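Local structure of Esterase/lipase (3DNM) at residues T28-R33 against G301-A306; D270-A275 against L287-D292. The protein probably hydrolyses carboxylic ester bonds, as an esterase/lipase of the hormone-sensitive lipase group with an alpha/beta hydrolase fold. All coordinates share one frame; numbering follows the deposited sequence.

Contact 1: residues T28-R33 against G301-A306; sequences TKMDPR and GKFVNA
K29 and F303 bring the two backbones closest, their CA atoms 4.9 Å apart, and beside them the amide of M30 donates to F303 O. This bond, 2.7 Å from M30 N to F303 O, is nearly straight at its hydrogen (165°). It is a single backbone link between an irregular N-terminal strip and the turn that leads into helix 305-321.

K29 adds a charged grip. With CG beside its backbone N (chi1 -58°) and further bends at the next two torsions, the chain curls back over the turn until K29 NZ lies 2.7 Å from G301 O, a firm hydrogen bond, and 3.3 Å from K302 O, a weak one. D27 and D308 are more distant, weak ionic partners of the same ammonium. A methionine here removes that ammonium, and the carbonyls of G301 and K302 would probably lose the donor that ties the turn to the N-terminal segment. N305 crosses the lysine stem at about a right angle.

The N-terminal helices of this family commonly form a cap over the catalytic domain, and helix 32-44 probably belongs to such a cap, so the contact would join cap to core domain. Apolar groups fill in beside the polar ones. M30 and F303 run side by side, M30 CG sitting 3.6 Å from F303 CB and near the plane of the ring, at its edge; F35 meets that ring nearly parallel. Further along, V304 CG1 rests 4.1 Å from P32 CA, and both residues also touch M293.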
# COMPACT_ATOMS: atom_id res chain seq x y z
N THR A 28 -9.97 17.44 18.01
CA THR A 28 -11.07 16.49 18.03
C THR A 28 -10.99 15.35 17.02
O THR A 28 -10.47 15.50 15.92
CB THR A 28 -12.41 17.20 17.79
OG1 THR A 28 -13.47 16.24 17.85
CG2 THR A 28 -12.42 17.85 16.44
N LYS A 29 -11.55 14.21 17.43
CA LYS A 29 -11.58 12.99 16.63
C LYS A 29 -12.90 12.25 16.76
O LYS A 29 -13.70 12.49 17.66
CB LYS A 29 -10.47 12.05 17.08
CG LYS A 29 -9.09 12.64 16.99
CD LYS A 29 -8.77 13.07 15.57
CE LYS A 29 -7.30 12.95 15.28
NZ LYS A 29 -7.07 13.63 14.00
N MET A 30 -13.11 11.30 15.85
CA MET A 30 -14.31 10.48 15.83
C MET A 30 -14.10 9.24 16.68
O MET A 30 -12.99 8.72 16.77
CB MET A 30 -14.59 10.00 14.41
CG MET A 30 -14.96 11.06 13.41
SD MET A 30 -16.64 11.53 13.70
CE MET A 30 -17.47 10.54 12.42
N ASP A 31 -15.17 8.75 17.30
CA ASP A 31 -15.09 7.49 18.03
C ASP A 31 -15.01 6.49 16.86
O ASP A 31 -15.89 6.47 15.99
CB ASP A 31 -16.35 7.22 18.84
CG ASP A 31 -16.21 7.61 20.30
OD1 ASP A 31 -15.06 7.58 20.80
OD2 ASP A 31 -17.24 7.93 20.95
N PRO A 32 -13.96 5.66 16.82
CA PRO A 32 -13.77 4.68 15.75
C PRO A 32 -15.06 4.15 15.13
O PRO A 32 -15.30 4.30 13.92
CB PRO A 32 -12.97 3.59 16.44
CG PRO A 32 -12.10 4.37 17.33
CD PRO A 32 -13.05 5.37 17.94
N ARG A 33 -15.90 3.54 15.96
CA ARG A 33 -17.16 2.97 15.51
C ARG A 33 -18.01 3.95 14.71
O ARG A 33 -18.37 3.67 13.57
CB ARG A 33 -17.91 2.41 16.72
CG ARG A 33 -17.23 1.17 17.30
CD ARG A 33 -18.18 0.43 18.22
NE ARG A 33 -19.51 0.34 17.61
CZ ARG A 33 -20.62 -0.05 18.23
NH1 ARG A 33 -20.59 -0.42 19.51
NH2 ARG A 33 -21.78 -0.06 17.57
N GLY A 301 -6.46 9.87 9.22
CA GLY A 301 -5.95 10.50 10.43
C GLY A 301 -6.88 11.63 10.81
O GLY A 301 -7.17 11.86 11.98
N LYS A 302 -7.37 12.34 9.80
CA LYS A 302 -8.28 13.44 10.02
C LYS A 302 -9.34 13.12 11.09
O LYS A 302 -9.67 13.97 11.92
CB LYS A 302 -8.97 13.80 8.70
CG LYS A 302 -9.91 14.98 8.72
CD LYS A 302 -10.37 15.28 7.30
CE LYS A 302 -11.08 16.63 7.17
NZ LYS A 302 -11.44 16.95 5.74
N PHE A 303 -9.85 11.89 11.10
CA PHE A 303 -10.90 11.54 12.05
C PHE A 303 -10.58 10.53 13.15
O PHE A 303 -11.02 10.68 14.30
CB PHE A 303 -12.12 11.02 11.28
CG PHE A 303 -12.41 11.79 10.03
CD1 PHE A 303 -11.68 11.53 8.87
CD2 PHE A 303 -13.41 12.76 10.00
CE1 PHE A 303 -11.95 12.24 7.70
CE2 PHE A 303 -13.69 13.47 8.84
CZ PHE A 303 -12.96 13.21 7.68
N VAL A 304 -9.84 9.49 12.81
CA VAL A 304 -9.54 8.49 13.81
C VAL A 304 -8.11 8.55 14.30
O VAL A 304 -7.16 8.56 13.51
CB VAL A 304 -9.85 7.10 13.27
CG1 VAL A 304 -11.36 6.86 13.30
CG2 VAL A 304 -9.32 6.97 11.86
N ASN A 305 -7.98 8.59 15.62
CA ASN A 305 -6.69 8.66 16.28
C ASN A 305 -5.67 7.59 15.88
O ASN A 305 -4.52 7.90 15.62
CB ASN A 305 -6.89 8.61 17.79
CG ASN A 305 -5.88 9.45 18.54
OD1 ASN A 305 -6.02 10.67 18.62
ND2 ASN A 305 -4.85 8.80 19.07
N ALA A 306 -6.10 6.33 15.83
CA ALA A 306 -5.20 5.22 15.48
C ALA A 306 -4.42 5.53 14.21
O ALA A 306 -3.24 5.17 14.07
CB ALA A 306 -5.99 3.93 15.31

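Contact 2: residues D270-A275 against L287-D292; sequences DSTTLA and LKIWPD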
# COMPACT_ATOMS: atom_id res chain seq x y z
N ASP A 270 -5.40 -11.73 4.60
CA ASP A 270 -4.24 -11.59 3.70
C ASP A 270 -3.04 -11.24 4.57
O ASP A 270 -1.94 -11.76 4.39
CB ASP A 270 -4.42 -10.46 2.68
CG ASP A 270 -5.11 -10.92 1.40
OD1 ASP A 270 -4.79 -10.35 0.33
OD2 ASP A 270 -5.97 -11.83 1.48
N SER A 271 -3.29 -10.35 5.52
CA SER A 271 -2.29 -9.86 6.43
C SER A 271 -1.79 -10.95 7.36
O SER A 271 -0.61 -11.00 7.70
CB SER A 271 -2.87 -8.69 7.22
OG SER A 271 -3.32 -7.69 6.32
N THR A 272 -2.69 -11.83 7.77
CA THR A 272 -2.31 -12.91 8.65
C THR A 272 -1.69 -14.06 7.87
O THR A 272 -0.69 -14.65 8.28
CB THR A 272 -3.53 -13.41 9.44
OG1 THR A 272 -4.54 -13.85 8.53
CG2 THR A 272 -4.09 -12.31 10.29
N THR A 273 -2.28 -14.38 6.72
CA THR A 273 -1.76 -15.48 5.90
C THR A 273 -0.40 -15.17 5.29
O THR A 273 0.44 -16.06 5.17
CB THR A 273 -2.78 -15.87 4.79
OG1 THR A 273 -3.98 -16.35 5.41
CG2 THR A 273 -2.22 -16.98 3.91
N LEU A 274 -0.17 -13.92 4.91
CA LEU A 274 1.11 -13.55 4.33
C LEU A 274 2.15 -13.52 5.44
O LEU A 274 3.34 -13.74 5.20
CB LEU A 274 1.02 -12.18 3.65
CG LEU A 274 2.11 -11.64 2.70
CD1 LEU A 274 2.88 -10.53 3.39
CD2 LEU A 274 3.03 -12.76 2.23
N ALA A 275 1.70 -13.28 6.67
CA ALA A 275 2.61 -13.25 7.81
C ALA A 275 3.01 -14.67 8.15
O ALA A 275 4.15 -14.94 8.53
CB ALA A 275 1.94 -12.59 9.00
N LEU A 287 3.35 -8.04 12.82
CA LEU A 287 1.97 -7.76 12.46
C LEU A 287 1.25 -7.06 13.58
O LEU A 287 1.39 -7.43 14.74
CB LEU A 287 1.23 -9.07 12.17
CG LEU A 287 0.13 -9.22 11.10
CD1 LEU A 287 -0.69 -10.43 11.48
CD2 LEU A 287 -0.77 -8.00 11.00
N LYS A 288 0.47 -6.05 13.25
CA LYS A 288 -0.31 -5.38 14.28
C LYS A 288 -1.71 -5.23 13.71
O LYS A 288 -1.90 -4.70 12.61
CB LYS A 288 0.26 -4.01 14.63
CG LYS A 288 -0.15 -3.57 16.01
CD LYS A 288 0.19 -2.12 16.29
CE LYS A 288 0.06 -1.80 17.77
NZ LYS A 288 0.17 -0.35 17.99
N ILE A 289 -2.70 -5.72 14.46
CA ILE A 289 -4.09 -5.66 14.04
C ILE A 289 -4.79 -4.62 14.91
O ILE A 289 -4.97 -4.82 16.12
CB ILE A 289 -4.70 -7.06 14.15
CG1 ILE A 289 -3.90 -8.02 13.26
CG2 ILE A 289 -6.14 -7.05 13.71
CD1 ILE A 289 -4.10 -9.47 13.58
N TRP A 290 -5.20 -3.51 14.30
CA TRP A 290 -5.82 -2.41 15.03
C TRP A 290 -7.32 -2.49 15.17
O TRP A 290 -8.05 -2.42 14.18
CB TRP A 290 -5.44 -1.07 14.38
CG TRP A 290 -3.96 -0.85 14.22
CD1 TRP A 290 -3.11 -1.54 13.41
CD2 TRP A 290 -3.15 0.11 14.91
NE1 TRP A 290 -1.83 -1.06 13.54
CE2 TRP A 290 -1.82 -0.05 14.46
CE3 TRP A 290 -3.43 1.10 15.87
CZ2 TRP A 290 -0.77 0.74 14.93
CZ3 TRP A 290 -2.39 1.88 16.33
CH2 TRP A 290 -1.07 1.70 15.86
N PRO A 291 -7.82 -2.60 16.40
CA PRO A 291 -9.25 -2.68 16.66
C PRO A 291 -10.06 -1.57 16.00
O PRO A 291 -9.58 -0.45 15.82
CB PRO A 291 -9.33 -2.63 18.18
CG PRO A 291 -8.08 -3.33 18.61
CD PRO A 291 -7.05 -2.73 17.66
N ASP A 292 -11.30 -1.89 15.63
CA ASP A 292 -12.23 -0.97 14.99
C ASP A 292 -11.72 -0.11 13.83
O ASP A 292 -12.35 0.87 13.46
CB ASP A 292 -12.87 -0.08 16.04
CG ASP A 292 -13.72 -0.87 17.02
OD1 ASP A 292 -14.29 -1.92 16.61
OD2 ASP A 292 -13.84 -0.46 18.20
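L287 reaches from the strand to three residues of the helix, S271, T272 and A275, and carries most of this contact. Its CG lies closest to the position anti to the backbone N (chi1 -145°), which sends the branched end up under the helix. There L287 CD1 takes a central place, 3.8 Å from S271 O. L287 CD1 also lies 4.1 Å from T272 CG2. A275 CB is 4.2 Å from L287 CD1. The other methyl, L287 CD2, looks to the serine, 4.4 Å from S271 CB.

T272 OG1 sits between the backbone N and the carbonyl carbon (chi1 58°), where it makes a weak hydrogen bond to S269 O within the helix, while CG2 is turned to the strand. That methyl meets the leucine and also the extended end of I289, whose CD1 is 4.3 Å from T272 CG2. Small residues at S271 and A275 suit a helix face pressed near a sheet, since the bulk is supplied by the strand.

The helix runs antiparallel to the strand, at 165° with the axes 9.7 Å apart, as expected of the helix in a beta-alpha-beta crossover; here it links strands 257-262 and 285-290. V261 on the neighbouring strand touches S271, L287 and I289. K288 and W290 point to the other side of the sheet, where K288 forms a salt bridge with E313 of helix 305-321.

No hydrogen bond crosses between helix and strand: the helix bonds within itself, and K288 and W290 pair with strand 257-262. The attachment therefore rests mainly on methyl contacts, one of them against the carbonyl of S271, and is probably governed by shape and burial rather than by direction.

Both contacts lie toward the surface, yet contact 2 sits nearer the middle of the chain, about 14 Å from its centre against about 21 Å for contact 1. The first joins distant parts of the sequence through loops and helix beginnings, using backbone carbonyls and a lysine; the second joins neighbours within a crossover mostly through aliphatic groups, with no hydrogen bond. They hold different elements but meet where these end: P32 CB lies 3.7 Å from D292 CB, and A306 CB packs 3.9 Å from W290 CE3. Thus the edge strand 285-290 has helix 268-280 on one face and helix 305-321, whose start belongs to contact 1, on the other.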